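Local coordinates for proline iminopeptidase-related protein (Thermus thermophilus, PDB 2YYS) that is of unknown function but probably acts as a peptidase of the alpha/beta-hydrolase fold, at residues 47-52 with 264-269; 117-122 with 217-222; 142-147 with 158-163; 148-153 with 205-210; 168-173 with 229-234. One frame throughout, in Å; residues are numbered along the deposited sequence.

Interaction 1: residues 47-52 with 264-269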
# COMPACT_ATOMS: atom_id res chain seq x y z
N GLN A 47 -14.11 -0.07 1.37
CA GLN A 47 -15.20 0.58 0.64
C GLN A 47 -16.40 0.97 1.52
O GLN A 47 -17.03 1.98 1.25
CB GLN A 47 -15.68 -0.28 -0.56
CG GLN A 47 -16.42 -1.58 -0.17
CD GLN A 47 -16.76 -2.53 -1.34
OE1 GLN A 47 -16.78 -2.13 -2.51
NE2 GLN A 47 -17.02 -3.79 -1.02
N ASP A 48 -16.69 0.20 2.56
CA ASP A 48 -17.81 0.50 3.47
C ASP A 48 -17.67 1.85 4.18
O ASP A 48 -18.67 2.43 4.61
CB ASP A 48 -17.95 -0.58 4.55
CG ASP A 48 -18.43 -1.91 4.01
OD1 ASP A 48 -19.05 -1.97 2.92
OD2 ASP A 48 -18.22 -2.96 4.64
N TYR A 49 -16.44 2.34 4.32
CA TYR A 49 -16.18 3.61 4.99
C TYR A 49 -16.05 4.79 4.03
O TYR A 49 -15.86 5.91 4.47
CB TYR A 49 -14.91 3.47 5.84
CG TYR A 49 -14.96 2.23 6.70
CD1 TYR A 49 -15.93 2.08 7.69
CD2 TYR A 49 -14.07 1.18 6.50
CE1 TYR A 49 -16.00 0.94 8.48
CE2 TYR A 49 -14.13 0.02 7.29
CZ TYR A 49 -15.09 -0.09 8.28
OH TYR A 49 -15.15 -1.22 9.07
N LEU A 50 -16.20 4.55 2.73
CA LEU A 50 -15.83 5.53 1.71
C LEU A 50 -16.99 6.00 0.82
O LEU A 50 -16.78 6.50 -0.29
CB LEU A 50 -14.71 4.94 0.84
CG LEU A 50 -13.38 4.68 1.55
CD1 LEU A 50 -12.36 4.14 0.55
CD2 LEU A 50 -12.82 5.91 2.25
N GLU A 51 -18.22 5.85 1.29
CA GLU A 51 -19.36 6.33 0.51
C GLU A 51 -19.31 7.86 0.53
O GLU A 51 -18.87 8.47 1.51
CB GLU A 51 -20.68 5.77 1.06
CG GLU A 51 -20.90 4.32 0.64
CD GLU A 51 -22.04 3.63 1.38
OE1 GLU A 51 -22.94 4.34 1.90
OE2 GLU A 51 -22.04 2.37 1.44
N GLY A 52 -19.69 8.50 -0.56
CA GLY A 52 -19.49 9.94 -0.66
C GLY A 52 -18.04 10.38 -0.93
O GLY A 52 -17.74 11.58 -0.89
N ALA A 264 -11.97 -1.64 15.83
CA ALA A 264 -10.91 -0.69 16.11
C ALA A 264 -10.51 0.02 14.81
O ALA A 264 -10.22 1.21 14.83
CB ALA A 264 -9.71 -1.38 16.73
N PHE A 265 -10.54 -0.70 13.68
CA PHE A 265 -10.14 -0.12 12.40
C PHE A 265 -11.13 0.93 11.96
O PHE A 265 -10.75 2.00 11.51
CB PHE A 265 -9.99 -1.17 11.31
CG PHE A 265 -9.58 -0.59 9.98
CD1 PHE A 265 -8.25 -0.32 9.71
CD2 PHE A 265 -10.54 -0.25 9.03
CE1 PHE A 265 -7.88 0.24 8.51
CE2 PHE A 265 -10.17 0.31 7.82
CZ PHE A 265 -8.84 0.55 7.56
N GLU A 266 -12.41 0.61 12.09
CA GLU A 266 -13.47 1.52 11.69
C GLU A 266 -13.31 2.85 12.41
O GLU A 266 -13.39 3.91 11.80
CB GLU A 266 -14.84 0.93 12.02
CG GLU A 266 -15.97 1.96 11.98
CD GLU A 266 -17.35 1.33 12.03
OE1 GLU A 266 -17.51 0.28 12.65
OE2 GLU A 266 -18.28 1.92 11.45
N GLU A 267 -13.08 2.78 13.72
CA GLU A 267 -12.89 3.98 14.53
C GLU A 267 -11.65 4.78 14.06
O GLU A 267 -11.74 5.99 13.85
CB GLU A 267 -12.78 3.59 16.01
CG GLU A 267 -12.27 4.68 16.95
CD GLU A 267 -12.19 4.21 18.40
OE1 GLU A 267 -11.47 3.21 18.69
OE2 GLU A 267 -12.85 4.83 19.26
N ALA A 268 -10.52 4.11 13.89
CA ALA A 268 -9.29 4.79 13.51
C ALA A 268 -9.36 5.32 12.08
O ALA A 268 -8.89 6.41 11.80
CB ALA A 268 -8.09 3.87 13.67
N PHE A 269 -9.97 4.56 11.18
CA PHE A 269 -10.02 4.95 9.78
C PHE A 269 -10.94 6.15 9.59
O PHE A 269 -10.59 7.09 8.86
CB PHE A 269 -10.45 3.77 8.90
CG PHE A 269 -10.22 3.98 7.43
CD1 PHE A 269 -8.99 4.37 6.95
CD2 PHE A 269 -11.25 3.75 6.52
CE1 PHE A 269 -8.78 4.55 5.59
CE2 PHE A 269 -11.04 3.93 5.16
CZ PHE A 269 -9.81 4.33 4.70
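Y49 carries most of this contact: from the loop after helix 40-46 its ring reaches over to helix 262-274 and meets F265, E266 and F269. The first group of contacts is aromatic and aliphatic. With CG of Y49 anti to its carbonyl carbon (chi1 -49°), the root of the side chain comes against F269, whose CD2 lies 3.7 Å from Y49 CB. Farther out, Y49 CE2 approaches F265 CD2 at 4.0 Å. Both tyrosine atoms lie in plane at the edge of the phenylalanine ring they meet, and the Y49 side chain crosses both phenylalanines obliquely. The two phenylalanines stand one helical turn apart, and F269 CB rests 3.6 Å above one face of F265, toward its rim. L50 adds a methyl, CD2, at 3.9 Å from F269 CE2, the two side chains crossing at about a right angle.

A second group involves the aliphatic part of a charged residue. E266 CG touches Y49 CE1 at 3.6 Å, and E266 CB sits 3.7 Å from Y49 OH, while the carboxylate has a weak, long ion pair with K270. Tyrosine suits this partly exposed place, since its ring carbons pack on the phenylalanines while OH lies beside E266 CB.

No hydrogen bond crosses the contact. On the loop side L50 N donates to Q47 O, closing a turn that presents Y49 and L50 together. Beneath, L50 and F269 both reach L100 of strand 97-102, L50 also touches strand 54-58, and F265 and F269 rest on L224 of strand 221-226 and on L46 of helix 40-46.

Interaction 2: residues 117-122 with 217-222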
# COMPACT_ATOMS: atom_id res chain seq x y z
N PRO A 117 1.66 18.68 -6.04
CA PRO A 117 0.80 19.46 -5.13
C PRO A 117 -0.70 19.18 -5.33
O PRO A 117 -1.51 19.51 -4.47
CB PRO A 117 1.19 20.92 -5.44
CG PRO A 117 1.71 20.90 -6.81
CD PRO A 117 2.35 19.54 -7.01
N GLN A 118 -1.04 18.53 -6.45
CA GLN A 118 -2.40 18.02 -6.70
C GLN A 118 -2.84 17.00 -5.65
O GLN A 118 -4.03 16.86 -5.39
CB GLN A 118 -2.48 17.35 -8.07
CG GLN A 118 -2.26 18.27 -9.25
CD GLN A 118 -0.82 18.22 -9.76
OE1 GLN A 118 0.12 18.15 -8.97
NE2 GLN A 118 -0.66 18.26 -11.07
N ALA A 119 -1.89 16.25 -5.09
CA ALA A 119 -2.18 15.33 -4.00
C ALA A 119 -2.38 16.09 -2.69
O ALA A 119 -1.49 16.78 -2.24
CB ALA A 119 -1.07 14.33 -3.86
N GLU A 120 -3.55 15.96 -2.09
CA GLU A 120 -3.98 16.83 -0.99
C GLU A 120 -3.75 16.23 0.40
O GLU A 120 -3.81 16.94 1.40
CB GLU A 120 -5.46 17.15 -1.16
CG GLU A 120 -5.78 17.89 -2.45
CD GLU A 120 -7.24 18.30 -2.53
OE1 GLU A 120 -8.10 17.39 -2.54
OE2 GLU A 120 -7.53 19.51 -2.59
N GLY A 121 -3.46 14.93 0.45
CA GLY A 121 -3.23 14.24 1.70
C GLY A 121 -3.16 12.74 1.52
O GLY A 121 -3.32 12.23 0.42
N ALA A 122 -2.92 12.01 2.61
CA ALA A 122 -2.85 10.55 2.52
C ALA A 122 -3.10 9.86 3.84
O ALA A 122 -2.84 10.41 4.91
CB ALA A 122 -1.51 10.10 1.93
N GLU A 217 5.43 16.83 6.89
CA GLU A 217 4.48 17.09 5.82
C GLU A 217 3.40 18.03 6.34
O GLU A 217 2.69 17.72 7.31
CB GLU A 217 3.86 15.78 5.32
CG GLU A 217 2.79 15.95 4.25
CD GLU A 217 3.26 16.79 3.08
OE1 GLU A 217 4.20 16.35 2.40
OE2 GLU A 217 2.73 17.90 2.86
N ARG A 218 3.26 19.16 5.65
CA ARG A 218 2.25 20.16 5.94
C ARG A 218 0.84 19.62 5.71
O ARG A 218 -0.05 19.83 6.53
CB ARG A 218 2.48 21.35 5.02
CG ARG A 218 1.47 22.46 5.14
CD ARG A 218 2.05 23.82 4.85
NE ARG A 218 1.03 24.87 4.71
CZ ARG A 218 0.27 25.36 5.69
NH1 ARG A 218 0.36 24.92 6.95
NH2 ARG A 218 -0.60 26.33 5.41
N ARG A 219 0.62 18.96 4.58
CA ARG A 219 -0.67 18.36 4.28
C ARG A 219 -1.02 17.26 5.28
O ARG A 219 -0.14 16.65 5.87
CB ARG A 219 -0.68 17.77 2.86
CG ARG A 219 -0.77 18.81 1.74
CD ARG A 219 -0.34 18.28 0.38
NE ARG A 219 1.08 17.94 0.40
CZ ARG A 219 1.82 17.61 -0.65
NH1 ARG A 219 3.10 17.35 -0.46
NH2 ARG A 219 1.30 17.54 -1.87
N PRO A 220 -2.31 17.04 5.48
CA PRO A 220 -2.79 15.99 6.39
C PRO A 220 -2.35 14.58 5.98
O PRO A 220 -2.59 14.15 4.85
CB PRO A 220 -4.31 16.11 6.32
CG PRO A 220 -4.62 17.09 5.27
CD PRO A 220 -3.41 17.81 4.88
N LEU A 221 -1.73 13.88 6.92
CA LEU A 221 -1.15 12.57 6.73
C LEU A 221 -1.42 11.77 8.00
O LEU A 221 -1.24 12.28 9.11
CB LEU A 221 0.35 12.73 6.48
CG LEU A 221 1.16 11.77 5.62
CD1 LEU A 221 0.53 11.53 4.30
CD2 LEU A 221 2.55 12.34 5.40
N TYR A 222 -1.86 10.52 7.86
CA TYR A 222 -2.16 9.66 8.99
C TYR A 222 -1.54 8.29 8.76
O TYR A 222 -1.52 7.80 7.63
CB TYR A 222 -3.68 9.47 9.13
CG TYR A 222 -4.30 10.01 10.40
CD1 TYR A 222 -4.41 11.38 10.60
CD2 TYR A 222 -4.79 9.15 11.40
CE1 TYR A 222 -4.99 11.90 11.76
CE2 TYR A 222 -5.38 9.65 12.58
CZ TYR A 222 -5.47 11.04 12.75
OH TYR A 222 -6.04 11.59 13.89
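Two parallel strands begin to pair here. A122 N donates to P220 O at 3.1 Å, and A122 O in turn accepts from Y222 N at 3.1 Å, so A122 bonds the neighbouring strand through both its N-H and its carbonyl; L221 CA adds a CA-H...O contact to the same carbonyl. Proline fits at 220 because only its carbonyl is needed. G121 CA passes P220 O at 3.2 Å, so close that a side chain at this position would collide with that oxygen. A122 CB meets L221 CD1 at 3.4 Å, closer than usual van der Waals contact, so the small methyl of alanine suits the place.

R219 ties the loop end of the joint together. Its NH2 donates to A119 O at 2.9 Å, in the carbonyl plane, and weakly to F116 O. Bent at chi3 (-65°), the chain also grips E217 side-on in a salt bridge: NE bonds OE2 at 3.0 Å, almost straight, meeting it from above the carboxylate plane while OE2 lies in the guanidinium plane, and NH1 bonds OE1 while reaching L113 O as well. E217 OE2 accepts from R219 N too, through its anti lone pair, so the carboxylate holds both ends of the arginine.

Strand 97-102 borders strand 119-125 on its other side, and helix 105-115 packs through L113 over A119, A122 and L221.

Interaction 3: residues 142-147 with 158-163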
# COMPACT_ATOMS: atom_id res chain seq x y z
N ALA A 142 12.96 -16.42 10.59
CA ALA A 142 13.47 -17.74 10.21
C ALA A 142 14.51 -18.29 11.20
O ALA A 142 15.10 -19.33 10.94
CB ALA A 142 14.07 -17.66 8.81
N GLY A 143 14.75 -17.58 12.30
CA GLY A 143 15.69 -18.01 13.33
C GLY A 143 17.14 -17.60 13.14
O GLY A 143 18.03 -18.15 13.78
N LEU A 144 17.38 -16.60 12.28
CA LEU A 144 18.73 -16.16 11.94
C LEU A 144 19.04 -14.80 12.53
O LEU A 144 18.15 -13.97 12.71
CB LEU A 144 18.89 -16.05 10.42
CG LEU A 144 18.59 -17.30 9.61
CD1 LEU A 144 18.55 -16.98 8.13
CD2 LEU A 144 19.66 -18.36 9.91
N ALA A 145 20.32 -14.59 12.81
CA ALA A 145 20.86 -13.29 13.14
C ALA A 145 20.98 -12.53 11.83
O ALA A 145 21.63 -13.02 10.90
CB ALA A 145 22.22 -13.42 13.79
N PRO A 146 20.33 -11.36 11.73
CA PRO A 146 20.44 -10.53 10.53
C PRO A 146 21.88 -10.15 10.14
O PRO A 146 22.70 -9.76 10.98
CB PRO A 146 19.62 -9.28 10.89
CG PRO A 146 18.70 -9.72 11.97
CD PRO A 146 19.43 -10.77 12.73
N LEU A 147 22.19 -10.30 8.86
CA LEU A 147 23.46 -9.84 8.30
C LEU A 147 23.34 -8.37 7.89
O LEU A 147 22.22 -7.84 7.79
CB LEU A 147 23.82 -10.72 7.10
CG LEU A 147 23.99 -12.20 7.44
CD1 LEU A 147 23.81 -13.08 6.21
CD2 LEU A 147 25.34 -12.47 8.11
N LEU A 158 15.08 -17.48 2.91
CA LEU A 158 14.35 -18.29 1.94
C LEU A 158 14.97 -19.66 1.72
O LEU A 158 14.33 -20.54 1.15
CB LEU A 158 14.19 -17.54 0.61
CG LEU A 158 13.38 -16.22 0.64
CD1 LEU A 158 12.95 -15.78 -0.77
CD2 LEU A 158 12.17 -16.28 1.57
N LYS A 159 16.20 -19.86 2.17
CA LYS A 159 16.80 -21.19 2.21
C LYS A 159 16.14 -22.03 3.31
O LYS A 159 16.02 -23.24 3.17
CB LYS A 159 18.31 -21.10 2.48
CG LYS A 159 19.16 -20.76 1.25
CD LYS A 159 20.66 -20.96 1.56
CE LYS A 159 21.56 -20.26 0.54
NZ LYS A 159 22.93 -20.05 1.09
N ARG A 160 15.74 -21.38 4.40
CA ARG A 160 15.17 -22.08 5.55
C ARG A 160 13.67 -22.34 5.41
O ARG A 160 13.19 -23.41 5.76
CB ARG A 160 15.46 -21.31 6.84
CG ARG A 160 16.94 -21.32 7.22
CD ARG A 160 17.25 -20.90 8.65
NE ARG A 160 17.61 -22.04 9.51
CZ ARG A 160 17.82 -21.97 10.83
NH1 ARG A 160 17.73 -20.82 11.49
NH2 ARG A 160 18.13 -23.08 11.50
N GLU A 161 12.95 -21.35 4.89
CA GLU A 161 11.50 -21.45 4.74
C GLU A 161 11.02 -20.74 3.48
O GLU A 161 11.66 -19.82 3.01
CB GLU A 161 10.80 -20.83 5.95
CG GLU A 161 11.24 -21.42 7.28
CD GLU A 161 10.30 -21.04 8.41
OE1 GLU A 161 9.09 -21.31 8.27
OE2 GLU A 161 10.77 -20.48 9.42
N GLU A 162 9.88 -21.19 2.96
CA GLU A 162 9.23 -20.53 1.83
C GLU A 162 8.79 -19.10 2.20
O GLU A 162 8.42 -18.84 3.34
CB GLU A 162 8.01 -21.35 1.37
CG GLU A 162 8.36 -22.63 0.59
CD GLU A 162 9.04 -22.33 -0.74
OE1 GLU A 162 8.45 -21.58 -1.56
OE2 GLU A 162 10.16 -22.82 -0.96
N PRO A 163 8.82 -18.18 1.23
CA PRO A 163 8.38 -16.80 1.49
C PRO A 163 6.97 -16.71 2.06
O PRO A 163 6.76 -15.95 3.01
CB PRO A 163 8.48 -16.10 0.12
CG PRO A 163 8.77 -17.17 -0.90
CD PRO A 163 9.29 -18.37 -0.15
O HOH W 1 13.42 -21.13 9.84
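A142 is the point where helix 131-141 gives way to the loop, and its carbonyl oxygen is the main polar group here. Water 1 donates to A142 O at 2.7 Å and to E161 OE2 at 2.8 Å, bridging a backbone acceptor and a carboxylate that could not bond each other directly. E161, extended beyond CG, also forms a salt bridge with R169 through its other oxygen, which helps hold the carboxylate beside A142. The small alanine lets the segments come close, its CB 4.4 Å from R160 CB.

G143 follows with positive phi (88°), the glycine of a Schellman motif. A side chain there would press on R160 NH1 and on the preceding carbonyl. G143 O lies at the edge of the R160 guanidinium, near its plane, 3.5 Å from NH1.

L144 then meets R160 tip to tip. The arginine bends at chi3 (105°), which brings NH1 within 3.5 Å of L144 CD2, and CD to 3.7 Å from that same methyl. An arginine suits this exposed border, its CD methylene lying against leucine while its charged end stays near two backbone carbonyls.

A Schellman glycine here ends one helix before a loop to the next; these helices lie between strands 119-125 and 221-226, where alpha/beta hydrolases of this family carry their helical cap.

Interaction 4: residues 148-153 with 205-210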
# COMPACT_ATOMS: atom_id res chain seq x y z
N PRO A 148 24.48 -7.70 7.68
CA PRO A 148 24.46 -6.31 7.18
C PRO A 148 23.85 -6.17 5.77
O PRO A 148 23.26 -5.14 5.48
CB PRO A 148 25.95 -5.91 7.17
CG PRO A 148 26.64 -6.89 8.08
CD PRO A 148 25.85 -8.17 7.95
N ASP A 149 23.97 -7.20 4.93
CA ASP A 149 23.50 -7.12 3.55
C ASP A 149 22.03 -7.60 3.46
O ASP A 149 21.75 -8.77 3.73
CB ASP A 149 24.42 -7.96 2.67
CG ASP A 149 24.07 -7.86 1.20
OD1 ASP A 149 22.88 -7.78 0.84
OD2 ASP A 149 24.93 -7.87 0.30
N PRO A 150 21.11 -6.72 3.08
CA PRO A 150 19.68 -7.06 3.08
C PRO A 150 19.27 -8.14 2.08
O PRO A 150 18.39 -8.93 2.40
CB PRO A 150 19.00 -5.72 2.76
CG PRO A 150 20.05 -4.87 2.12
CD PRO A 150 21.36 -5.32 2.66
N GLU A 151 19.88 -8.17 0.90
CA GLU A 151 19.56 -9.20 -0.09
C GLU A 151 20.06 -10.57 0.34
O GLU A 151 19.43 -11.58 0.03
CB GLU A 151 20.11 -8.80 -1.47
CG GLU A 151 19.43 -7.53 -2.00
CD GLU A 151 19.96 -7.05 -3.35
OE1 GLU A 151 21.15 -6.67 -3.44
OE2 GLU A 151 19.17 -7.01 -4.31
N GLU A 152 21.16 -10.61 1.10
CA GLU A 152 21.65 -11.84 1.72
C GLU A 152 20.72 -12.30 2.86
O GLU A 152 20.54 -13.49 3.07
CB GLU A 152 23.09 -11.64 2.26
CG GLU A 152 24.11 -12.68 1.80
CD GLU A 152 25.33 -12.79 2.73
OE1 GLU A 152 25.80 -11.73 3.24
OE2 GLU A 152 25.81 -13.93 2.96
N ASN A 153 20.14 -11.36 3.60
CA ASN A 153 19.17 -11.72 4.63
C ASN A 153 17.98 -12.42 4.02
O ASN A 153 17.54 -13.44 4.52
CB ASN A 153 18.71 -10.49 5.42
CG ASN A 153 19.68 -10.12 6.51
OD1 ASN A 153 19.83 -8.95 6.84
ND2 ASN A 153 20.34 -11.12 7.06
N LEU A 205 15.10 -3.52 -5.11
CA LEU A 205 14.06 -3.08 -4.18
C LEU A 205 14.42 -3.37 -2.73
O LEU A 205 14.14 -2.57 -1.85
CB LEU A 205 12.71 -3.74 -4.48
CG LEU A 205 11.55 -3.34 -3.55
CD1 LEU A 205 11.17 -1.89 -3.75
CD2 LEU A 205 10.34 -4.21 -3.78
N TRP A 206 15.02 -4.52 -2.47
CA TRP A 206 15.40 -4.89 -1.11
C TRP A 206 16.52 -4.06 -0.49
O TRP A 206 16.73 -4.12 0.72
CB TRP A 206 15.69 -6.39 -1.04
CG TRP A 206 14.43 -7.13 -1.13
CD1 TRP A 206 13.87 -7.65 -2.26
CD2 TRP A 206 13.51 -7.37 -0.08
NE1 TRP A 206 12.66 -8.23 -1.96
CE2 TRP A 206 12.41 -8.07 -0.63
CE3 TRP A 206 13.50 -7.08 1.29
CZ2 TRP A 206 11.32 -8.49 0.15
CZ3 TRP A 206 12.42 -7.49 2.05
CH2 TRP A 206 11.35 -8.18 1.48
N ARG A 207 17.22 -3.27 -1.31
CA ARG A 207 18.17 -2.28 -0.80
C ARG A 207 17.51 -0.93 -0.50
O ARG A 207 18.14 -0.06 0.09
CB ARG A 207 19.33 -2.08 -1.78
CG ARG A 207 20.15 -3.35 -2.02
CD ARG A 207 21.42 -3.12 -2.84
NE ARG A 207 21.15 -2.46 -4.12
CZ ARG A 207 20.89 -3.07 -5.29
NH1 ARG A 207 20.84 -4.40 -5.38
NH2 ARG A 207 20.67 -2.35 -6.38
N LEU A 208 16.26 -0.74 -0.90
CA LEU A 208 15.63 0.56 -0.78
C LEU A 208 15.25 0.88 0.66
O LEU A 208 14.39 0.22 1.24
CB LEU A 208 14.40 0.68 -1.68
CG LEU A 208 13.60 1.99 -1.51
CD1 LEU A 208 14.45 3.22 -1.89
CD2 LEU A 208 12.31 1.94 -2.31
N ASP A 209 15.90 1.89 1.22
CA ASP A 209 15.46 2.49 2.46
C ASP A 209 15.02 3.92 2.20
O ASP A 209 15.84 4.82 2.10
CB ASP A 209 16.59 2.47 3.50
CG ASP A 209 16.19 3.08 4.81
OD1 ASP A 209 14.97 3.24 5.06
OD2 ASP A 209 17.02 3.44 5.67
N TYR A 210 13.71 4.12 2.10
CA TYR A 210 13.11 5.42 1.86
C TYR A 210 13.15 6.36 3.08
O TYR A 210 12.83 7.55 2.97
CB TYR A 210 11.66 5.23 1.39
CG TYR A 210 11.03 6.47 0.81
CD1 TYR A 210 11.42 6.95 -0.43
CD2 TYR A 210 10.06 7.18 1.52
CE1 TYR A 210 10.86 8.11 -0.97
CE2 TYR A 210 9.50 8.33 1.00
CZ TYR A 210 9.90 8.79 -0.25
OH TYR A 210 9.35 9.93 -0.78
O HOH W 2 16.29 -6.49 -4.48
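The N-terminal turn of helix 150-160, in the helical cap of this alpha/beta hydrolase, docks here on a 3-10 turn formed by residues 205-207. D149 is the N-cap: with CG anti to its backbone N (chi1 -176°), its OD1 takes weak bonds from E151 N and E152 N, the amides that have no carbonyl before them in the helix. P150 fits the first turn, since it has no N-H to satisfy, and its CB lies 3.4 Å from W206 O.

E151 does the rest. Extended beyond CG, it reaches R207, and R207 NH1 donates to E151 OE1 at 3.0 Å in a salt bridge. The carboxylate oxygen lies in the guanidinium plane, but the two flat groups stand 71° apart; NH1 meets OE1 from above the carboxylate plane, in a one-nitrogen contact. Water 2 occupies the other oxygen, donating to E151 OE2 at 2.9 Å and accepting from W206 N at 3.1 Å. E151 CG also rests on W206 CB at 4.0 Å, whereas the indole turns away to meet F131 edge-to-face.

A proline after an Asp N-cap, with a glutamate in the first turn, is a common beginning for an alpha helix, and the glutamate's charge probably suits the helix dipole.

Interaction 5: residues 168-173 with 229-234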
# COMPACT_ATOMS: atom_id res chain seq x y z
N ASP A 168 3.44 -14.90 6.09
CA ASP A 168 2.19 -15.23 6.78
C ASP A 168 2.34 -15.02 8.30
O ASP A 168 1.44 -14.50 8.96
CB ASP A 168 1.77 -16.70 6.53
CG ASP A 168 1.02 -16.91 5.20
OD1 ASP A 168 0.74 -15.94 4.45
OD2 ASP A 168 0.67 -18.06 4.83
N ARG A 169 3.50 -15.41 8.83
CA ARG A 169 3.80 -15.24 10.25
C ARG A 169 3.86 -13.76 10.65
O ARG A 169 3.29 -13.35 11.67
CB ARG A 169 5.12 -15.93 10.59
CG ARG A 169 5.18 -16.51 11.96
CD ARG A 169 6.41 -17.40 12.20
NE ARG A 169 6.35 -18.56 11.33
CZ ARG A 169 7.37 -19.11 10.68
NH1 ARG A 169 8.62 -18.65 10.80
NH2 ARG A 169 7.13 -20.15 9.91
N LEU A 170 4.54 -12.97 9.83
CA LEU A 170 4.63 -11.53 10.06
C LEU A 170 3.27 -10.85 9.91
O LEU A 170 2.91 -9.98 10.69
CB LEU A 170 5.64 -10.90 9.09
CG LEU A 170 7.08 -11.42 9.20
CD1 LEU A 170 7.97 -10.64 8.25
CD2 LEU A 170 7.62 -11.32 10.62
N MET A 171 2.50 -11.28 8.92
CA MET A 171 1.25 -10.59 8.56
C MET A 171 -0.00 -10.96 9.37
O MET A 171 -0.89 -10.11 9.55
CB MET A 171 0.94 -10.83 7.09
CG MET A 171 1.86 -10.08 6.12
SD MET A 171 1.33 -10.33 4.45
CE MET A 171 2.40 -9.23 3.58
N PHE A 172 -0.08 -12.20 9.85
CA PHE A 172 -1.32 -12.75 10.39
C PHE A 172 -1.13 -13.26 11.82
O PHE A 172 -0.58 -14.34 12.02
CB PHE A 172 -1.85 -13.88 9.50
CG PHE A 172 -2.21 -13.43 8.11
CD1 PHE A 172 -3.28 -12.58 7.89
CD2 PHE A 172 -1.45 -13.84 7.02
CE1 PHE A 172 -3.60 -12.16 6.61
CE2 PHE A 172 -1.77 -13.42 5.74
CZ PHE A 172 -2.84 -12.59 5.53
N PRO A 173 -1.56 -12.49 12.81
CA PRO A 173 -1.49 -12.93 14.21
C PRO A 173 -2.35 -14.15 14.53
O PRO A 173 -1.98 -14.90 15.43
CB PRO A 173 -1.98 -11.72 15.01
CG PRO A 173 -2.78 -10.90 14.01
CD PRO A 173 -2.13 -11.13 12.69
N ASP A 229 1.61 -6.47 13.12
CA ASP A 229 2.04 -6.51 11.72
C ASP A 229 3.56 -6.47 11.72
O ASP A 229 4.17 -5.40 11.81
CB ASP A 229 1.46 -5.32 10.98
CG ASP A 229 1.80 -5.31 9.50
OD1 ASP A 229 2.53 -6.20 9.04
OD2 ASP A 229 1.38 -4.42 8.74
N GLY A 230 4.17 -7.65 11.67
CA GLY A 230 5.62 -7.77 11.63
C GLY A 230 6.29 -7.29 10.35
O GLY A 230 7.51 -7.29 10.29
N THR A 231 5.51 -6.89 9.33
CA THR A 231 6.05 -6.27 8.13
C THR A 231 6.11 -4.74 8.18
O THR A 231 6.68 -4.13 7.28
CB THR A 231 5.25 -6.65 6.86
OG1 THR A 231 3.96 -6.02 6.87
CG2 THR A 231 4.97 -8.13 6.79
N SER A 232 5.52 -4.14 9.21
CA SER A 232 5.40 -2.68 9.30
C SER A 232 5.71 -2.10 10.68
O SER A 232 6.33 -1.06 10.76
CB SER A 232 3.97 -2.25 8.92
OG SER A 232 3.87 -0.84 8.80
N TYR A 233 5.25 -2.76 11.74
CA TYR A 233 5.40 -2.28 13.12
C TYR A 233 6.51 -3.06 13.83
O TYR A 233 6.57 -4.29 13.67
CB TYR A 233 4.07 -2.40 13.89
CG TYR A 233 4.09 -1.61 15.18
CD1 TYR A 233 3.89 -0.24 15.18
CD2 TYR A 233 4.38 -2.22 16.40
CE1 TYR A 233 3.96 0.51 16.34
CE2 TYR A 233 4.44 -1.48 17.58
CZ TYR A 233 4.24 -0.12 17.54
OH TYR A 233 4.30 0.64 18.67
N PRO A 234 7.35 -2.42 14.64
CA PRO A 234 7.27 -1.01 15.04
C PRO A 234 7.96 0.04 14.14
O PRO A 234 7.99 1.19 14.56
CB PRO A 234 7.97 -1.01 16.41
CG PRO A 234 9.00 -2.10 16.32
CD PRO A 234 8.45 -3.12 15.34
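The methyl CG2 of T231 is where the side chains of L170 and M171 meet. L170 CB and M171 CG each lie 3.7 Å from it, and both chains cross the threonine obliquely. T231 can offer a methyl there because its first torsion (chi1 71°) puts CG2 beside the backbone N and OG1 between N and the carbonyl carbon, turning the hydroxyl toward D229. The branched tip of L170 spreads over G230, CD1 lying 3.9 Å from G230 O; a side chain on G230 would run into CD2, so glycine suits the spot.

The backbone joins the segments as well. G230 N donates to L170 O at 2.8 Å, from above the carbonyl plane, near the C-terminal end of helix 163-171.

D229 holds its loop in shape. Its OD1 accepts from T231 N at 3.1 Å, an Asx turn, and from T231 OG1 at 2.6 Å through its syn lone pair. T231 OG1 in turn bonds W128 NE1.

OD2 of D229 bonds H255 ND1. This pair follows the strands that supply the acid and the histidine in alpha/beta hydrolases, and is consistent with those two members of a catalytic triad. Two donors on OD1 would hold the carboxylate in one rotation and probably favour its charged form, leaving OD2 aimed at the histidine.

Interactions 3, 4 and 5 gather round the helical cap, while interactions 1 and 2 belong to the sheet and the helices packed on it. Interactions 3 and 4 share helix 150-160 with centres about 14 Å apart, and interaction 3 connects to interaction 5, about 15 Å away between centres, through the salt bridge of E161 OE1 with R169 NH2 (2.8 Å). Interaction 1 lies across the chain from interaction 3, about 36 Å between centres. The likely acid-histidine pair of D229 and H255 belongs to interaction 5; there the side chain of M171 lies about 4 Å from a bound glycerol, probably from the crystallisation liquor. Along the chain, interactions 2 and 5 interleave.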